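Local coordinates for sorbitol-6-phosphate dehydrogenase (Erwinia amylovora CFBP1430, PDB 5O3Z), which probably catalyses the NAD-dependent oxidation of sorbitol 6-phosphate to fructose 6-phosphate, as a member of the short-chain dehydrogenase/reductase family, at residues A[75-89]-A[127-141]. Numbering follows the deposited sequence.
Sequences LARAVDETFGRADLL and FSKLMIRDGIKGRII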
loop_
_atom_site.group_PDB
_atom_site.type_symbol
_atom_site.label_atom_id
_atom_site.label_comp_id
_atom_site.label_asym_id
_atom_site.label_seq_id
_atom_site.Cartn_x
_atom_site.Cartn_y
_atom_site.Cartn_z
ATOM N N LEU A 75 28.321 16.101 -16.682
ATOM C CA LEU A 75 27.943 14.865 -17.381
ATOM C C LEU A 75 26.850 15.129 -18.345
ATOM O O LEU A 75 26.922 14.719 -19.507
ATOM C CB LEU A 75 27.539 13.758 -16.401
ATOM C CG LEU A 75 27.025 12.425 -16.986
ATOM C CD1 LEU A 75 28.178 11.593 -17.482
ATOM C CD2 LEU A 75 26.177 11.688 -15.963
ATOM N N ALA A 76 25.845 15.907 -17.926
ATOM C CA ALA A 76 24.764 16.264 -18.817
ATOM C C ALA A 76 25.244 17.062 -19.992
ATOM O O ALA A 76 24.830 16.825 -21.141
ATOM C CB ALA A 76 23.687 17.014 -18.095
ATOM N N ARG A 77 26.109 18.037 -19.749
ATOM C CA ARG A 77 26.728 18.783 -20.912
ATOM C C ARG A 77 27.479 17.823 -21.863
ATOM O O ARG A 77 27.258 17.855 -23.051
ATOM C CB ARG A 77 27.644 19.936 -20.438
ATOM C CG ARG A 77 26.842 21.160 -20.037
ATOM C CD ARG A 77 27.660 22.420 -19.751
ATOM N NE ARG A 77 28.756 22.125 -18.830
ATOM C CZ ARG A 77 28.701 22.181 -17.494
ATOM N NH1 ARG A 77 27.580 22.545 -16.836
ATOM N NH2 ARG A 77 29.786 21.872 -16.794
ATOM N N ALA A 78 28.269 16.919 -21.300
ATOM C CA ALA A 78 29.042 15.965 -22.065
ATOM C C ALA A 78 28.183 15.018 -22.909
ATOM O O ALA A 78 28.445 14.768 -24.098
ATOM C CB ALA A 78 29.930 15.166 -21.127
ATOM N N VAL A 79 27.123 14.486 -22.317
ATOM C CA VAL A 79 26.218 13.645 -23.075
ATOM C C VAL A 79 25.531 14.428 -24.174
ATOM O O VAL A 79 25.399 13.895 -25.256
ATOM C CB VAL A 79 25.142 12.949 -22.152
ATOM C CG1 VAL A 79 24.143 12.176 -22.986
ATOM C CG2 VAL A 79 25.796 11.990 -21.173
ATOM N N ASP A 80 25.112 15.676 -23.931
ATOM C CA ASP A 80 24.420 16.473 -24.936
ATOM C C ASP A 80 25.381 16.784 -26.066
ATOM O O ASP A 80 25.051 16.573 -27.220
ATOM C CB ASP A 80 23.917 17.776 -24.344
ATOM C CG ASP A 80 23.087 18.601 -25.314
ATOM O OD1 ASP A 80 22.366 18.070 -26.209
ATOM O OD2 ASP A 80 23.053 19.809 -25.127
ATOM N N GLU A 81 26.575 17.267 -25.737
ATOM C CA GLU A 81 27.627 17.502 -26.761
ATOM C C GLU A 81 27.795 16.269 -27.640
ATOM O O GLU A 81 27.798 16.384 -28.867
ATOM C CB GLU A 81 29.014 17.760 -26.125
ATOM C CG GLU A 81 29.186 19.016 -25.254
ATOM C CD GLU A 81 30.347 18.883 -24.231
ATOM O OE1 GLU A 81 31.281 18.046 -24.411
ATOM O OE2 GLU A 81 30.338 19.619 -23.219
ATOM N N THR A 82 27.912 15.088 -27.002
ATOM C CA THR A 82 28.180 13.815 -27.663
ATOM C C THR A 82 27.031 13.190 -28.538
ATOM O O THR A 82 27.264 12.851 -29.726
ATOM C CB THR A 82 28.676 12.806 -26.613
ATOM O OG1 THR A 82 29.808 13.358 -25.938
ATOM C CG2 THR A 82 29.059 11.437 -27.221
ATOM N N PHE A 83 25.826 13.006 -27.976
ATOM C CA PHE A 83 24.688 12.451 -28.707
ATOM C C PHE A 83 23.671 13.459 -29.116
ATOM O O PHE A 83 22.808 13.132 -29.866
ATOM C CB PHE A 83 23.963 11.351 -27.904
ATOM C CG PHE A 83 24.844 10.233 -27.453
ATOM C CD1 PHE A 83 25.167 9.191 -28.313
ATOM C CD2 PHE A 83 25.364 10.216 -26.177
ATOM C CE1 PHE A 83 25.964 8.142 -27.897
ATOM C CE2 PHE A 83 26.200 9.180 -25.761
ATOM C CZ PHE A 83 26.473 8.133 -26.618
ATOM N N GLY A 84 23.720 14.677 -28.612
ATOM C CA GLY A 84 22.711 15.705 -28.941
ATOM C C GLY A 84 21.297 15.536 -28.382
ATOM O O GLY A 84 20.422 16.318 -28.691
ATOM N N ARG A 85 21.071 14.508 -27.576
ATOM C CA ARG A 85 19.759 14.304 -26.924
ATOM C C ARG A 85 19.883 13.276 -25.801
ATOM O O ARG A 85 20.932 12.636 -25.610
ATOM C CB ARG A 85 18.762 13.798 -27.961
ATOM C CG ARG A 85 19.280 12.502 -28.597
ATOM C CD ARG A 85 18.379 11.992 -29.648
ATOM N NE ARG A 85 17.020 11.941 -29.135
ATOM C CZ ARG A 85 15.944 11.815 -29.877
ATOM N NH1 ARG A 85 16.042 11.684 -31.188
ATOM N NH2 ARG A 85 14.761 11.800 -29.294
ATOM N N ALA A 86 18.798 13.125 -25.044
ATOM C CA ALA A 86 18.703 12.082 -24.005
ATOM C C ALA A 86 17.226 11.678 -23.842
ATOM O O ALA A 86 16.331 12.530 -23.827
ATOM C CB ALA A 86 19.251 12.574 -22.700
ATOM N N ASP A 87 17.001 10.377 -23.880
ATOM C CA ASP A 87 15.629 9.780 -23.963
ATOM C C ASP A 87 15.225 8.965 -22.702
ATOM O O ASP A 87 14.053 8.964 -22.323
ATOM C CB ASP A 87 15.521 8.908 -25.207
ATOM C CG ASP A 87 15.658 9.715 -26.498
ATOM O OD1 ASP A 87 14.627 10.264 -26.980
ATOM O OD2 ASP A 87 16.802 9.865 -26.959
ATOM N N LEU A 88 16.210 8.295 -22.121
ATOM C CA LEU A 88 16.082 7.398 -20.985
ATOM C C LEU A 88 17.199 7.686 -19.992
ATOM O O LEU A 88 18.400 7.547 -20.375
ATOM C CB LEU A 88 16.175 5.945 -21.432
ATOM C CG LEU A 88 16.278 4.867 -20.338
ATOM C CD1 LEU A 88 15.024 4.918 -19.500
ATOM C CD2 LEU A 88 16.439 3.469 -20.935
ATOM N N LEU A 89 16.868 8.005 -18.736
ATOM C CA LEU A 89 17.857 7.945 -17.635
ATOM C C LEU A 89 17.663 6.674 -16.818
ATOM O O LEU A 89 16.534 6.451 -16.332
ATOM C CB LEU A 89 17.741 9.181 -16.717
ATOM C CG LEU A 89 18.563 9.216 -15.392
ATOM C CD1 LEU A 89 20.073 9.335 -15.749
ATOM C CD2 LEU A 89 18.138 10.383 -14.503
ATOM N N PHE A 127 18.869 15.740 -16.458
ATOM C CA PHE A 127 18.406 15.105 -17.667
ATOM C C PHE A 127 17.015 15.351 -18.019
ATOM O O PHE A 127 16.730 15.452 -19.195
ATOM C CB PHE A 127 18.737 13.670 -17.636
ATOM C CG PHE A 127 20.194 13.426 -17.712
ATOM C CD1 PHE A 127 20.866 13.540 -18.945
ATOM C CD2 PHE A 127 20.915 13.162 -16.575
ATOM C CE1 PHE A 127 22.249 13.290 -18.996
ATOM C CE2 PHE A 127 22.289 12.928 -16.618
ATOM C CZ PHE A 127 22.945 12.996 -17.827
ATOM N N SER A 128 16.106 15.524 -17.057
ATOM C CA SER A 128 14.794 16.101 -17.394
ATOM C C SER A 128 14.836 17.424 -18.138
ATOM O O SER A 128 13.991 17.656 -19.027
ATOM C CB SER A 128 13.863 16.270 -16.183
ATOM O OG SER A 128 14.336 17.134 -15.165
ATOM N N LYS A 129 15.757 18.331 -17.780
ATOM C CA LYS A 129 15.866 19.614 -18.492
ATOM C C LYS A 129 16.175 19.377 -19.974
ATOM O O LYS A 129 15.600 20.037 -20.846
ATOM C CB LYS A 129 17.012 20.468 -17.928
ATOM C CG LYS A 129 16.760 21.065 -16.567
ATOM C CD LYS A 129 18.113 21.291 -15.874
ATOM C CE LYS A 129 18.149 22.518 -15.007
ATOM N NZ LYS A 129 18.369 23.712 -15.855
ATOM N N LEU A 130 17.074 18.456 -20.252
ATOM C CA LEU A 130 17.420 18.107 -21.657
ATOM C C LEU A 130 16.211 17.549 -22.384
ATOM O O LEU A 130 16.022 17.789 -23.610
ATOM C CB LEU A 130 18.606 17.126 -21.749
ATOM C CG LEU A 130 20.013 17.656 -21.347
ATOM C CD1 LEU A 130 21.082 16.552 -21.463
ATOM C CD2 LEU A 130 20.439 18.855 -22.175
ATOM N N MET A 131 15.381 16.795 -21.659
ATOM C CA MET A 131 14.253 16.100 -22.275
ATOM C C MET A 131 13.199 17.122 -22.601
ATOM O O MET A 131 12.570 17.061 -23.667
ATOM C CB MET A 131 13.680 15.033 -21.312
ATOM C CG MET A 131 14.430 13.762 -21.333
ATOM S SD MET A 131 13.862 12.735 -19.943
ATOM C CE MET A 131 15.144 11.516 -19.850
ATOM N N ILE A 132 13.004 18.052 -21.680
ATOM C CA ILE A 132 12.113 19.166 -21.837
ATOM C C ILE A 132 12.501 20.101 -22.967
ATOM O O ILE A 132 11.644 20.487 -23.793
ATOM C CB ILE A 132 11.993 19.963 -20.523
ATOM C CG1 ILE A 132 11.203 19.101 -19.523
ATOM C CG2 ILE A 132 11.276 21.302 -20.687
ATOM C CD1 ILE A 132 11.370 19.560 -18.095
ATOM N N ARG A 133 13.772 20.445 -23.012
ATOM C CA ARG A 133 14.301 21.375 -24.027
ATOM C C ARG A 133 14.010 20.880 -25.412
ATOM O O ARG A 133 13.505 21.623 -26.202
ATOM C CB ARG A 133 15.820 21.510 -23.895
ATOM C CG ARG A 133 16.430 22.604 -24.791
ATOM C CD ARG A 133 17.938 22.408 -24.918
ATOM N NE ARG A 133 18.280 21.178 -25.629
ATOM C CZ ARG A 133 19.474 20.562 -25.605
ATOM N NH1 ARG A 133 20.481 21.063 -24.906
ATOM N NH2 ARG A 133 19.676 19.432 -26.282
ATOM N N ASP A 134 14.334 19.618 -25.665
ATOM C CA ASP A 134 14.164 18.986 -26.982
ATOM C C ASP A 134 12.820 18.366 -27.242
ATOM O O ASP A 134 12.688 17.618 -28.192
ATOM C CB ASP A 134 15.197 17.858 -27.151
ATOM C CG ASP A 134 16.603 18.385 -27.354
ATOM O OD1 ASP A 134 16.691 19.624 -27.535
ATOM O OD2 ASP A 134 17.589 17.577 -27.328
ATOM N N GLY A 135 11.827 18.617 -26.406
ATOM C CA GLY A 135 10.495 17.985 -26.585
ATOM C C GLY A 135 10.368 16.458 -26.595
ATOM O O GLY A 135 9.528 15.909 -27.297
ATOM N N ILE A 136 11.193 15.757 -25.830
ATOM C CA ILE A 136 11.243 14.301 -25.812
ATOM C C ILE A 136 10.262 13.754 -24.704
ATOM O O ILE A 136 10.167 14.311 -23.581
ATOM C CB ILE A 136 12.713 13.823 -25.582
ATOM C CG1 ILE A 136 13.522 14.085 -26.849
ATOM C CG2 ILE A 136 12.768 12.351 -25.289
ATOM C CD1 ILE A 136 15.008 14.115 -26.644
ATOM N N LYS A 137 9.539 12.691 -25.044
ATOM C CA LYS A 137 8.640 12.056 -24.119
ATOM C C LYS A 137 9.460 10.998 -23.488
ATOM O O LYS A 137 9.402 9.812 -23.887
ATOM C CB LYS A 137 7.483 11.407 -24.839
ATOM C CG LYS A 137 6.557 12.361 -25.562
ATOM C CD LYS A 137 5.712 11.515 -26.526
ATOM C CE LYS A 137 5.040 12.345 -27.593
ATOM N NZ LYS A 137 4.479 13.609 -27.048
ATOM N N GLY A 138 10.249 11.423 -22.509
ATOM C CA GLY A 138 11.348 10.605 -21.987
ATOM C C GLY A 138 10.929 9.653 -20.881
ATOM O O GLY A 138 9.789 9.585 -20.537
ATOM N N ARG A 139 11.894 8.869 -20.413
ATOM C CA ARG A 139 11.758 7.916 -19.355
ATOM C C ARG A 139 12.866 8.112 -18.300
ATOM O O ARG A 139 14.028 8.405 -18.636
ATOM C CB ARG A 139 11.922 6.586 -19.962
ATOM C CG ARG A 139 10.926 6.315 -21.060
ATOM C CD ARG A 139 9.567 6.097 -20.472
ATOM N NE ARG A 139 8.560 5.657 -21.386
ATOM C CZ ARG A 139 7.660 6.419 -21.983
ATOM N NH1 ARG A 139 7.669 7.743 -21.883
ATOM N NH2 ARG A 139 6.719 5.831 -22.759
ATOM N N ILE A 140 12.519 7.940 -17.032
ATOM C CA ILE A 140 13.478 7.929 -15.961
ATOM C C ILE A 140 13.162 6.661 -15.194
ATOM O O ILE A 140 12.010 6.488 -14.752
ATOM C CB ILE A 140 13.366 9.155 -15.053
ATOM C CG1 ILE A 140 13.696 10.449 -15.801
ATOM C CG2 ILE A 140 14.251 8.977 -13.830
ATOM C CD1 ILE A 140 13.378 11.728 -15.049
ATOM N N ILE A 141 14.137 5.797 -15.045
ATOM C CA ILE A 141 13.926 4.577 -14.302
ATOM C C ILE A 141 14.966 4.467 -13.259
ATOM O O ILE A 141 16.159 4.403 -13.577
ATOM C CB ILE A 141 13.945 3.360 -15.236
ATOM C CG1 ILE A 141 12.655 3.380 -16.088
ATOM C CG2 ILE A 141 13.994 2.064 -14.444
ATOM C CD1 ILE A 141 12.710 2.507 -17.319
HETATM O O HOH W 1 17.589 15.505 -25.059
#
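R133 meets D80 end-on across two neighbouring helices, NH2 to OD1 at 3.0 Å and NH1 to OD2 at 2.9 Å, both nearly straight. The carboxylate lies in line with the guanidinium edge, but its own plane is turned 40° away, so both oxygens are met from above it. R133 also grips D134 side-on through NE and NH2; NH2 thus serves both acids, and the two salt bridges probably fix the rotation of the guanidinium. A water accepts from A86 N at 2.7 Å and lies 3.1 Å from D134 OD2, to which it can donate.

Apolar side chains of helix 106-133 meet helix 69-83 and the strand that follows it. The F127 ring, swung beside its own backbone N (chi1 -68°), takes A76 CB over one face, offset toward the rim, and L75 CD2 at its edge, 4.0 Å from CZ. L89 CD1 reaches CD2 of the same ring. L130 CD1 lies against A76. Carbon meets polar atoms nearby: M131 CG and I136 CD1 both touch A86 O, and I136 CD1 also lies near R85 NH2.

Helices 69-83 and 106-133 lie side by side on one face of the parallel Rossmann sheet of the SDR fold, each leading into a central strand, 88-91 and 139-145. A Schellman motif with G135 as C-prime residue closes the second helix.

Backbone bonds join the strands in parallel: R139 N to D87 O, L89 N to R139 O, and I141 N to L89 O at 2.8 Å. On the sheet face away from F127, L88 CD1 touches R139 CB at 3.6 Å, while the R139 guanidinium turns off to S243 O.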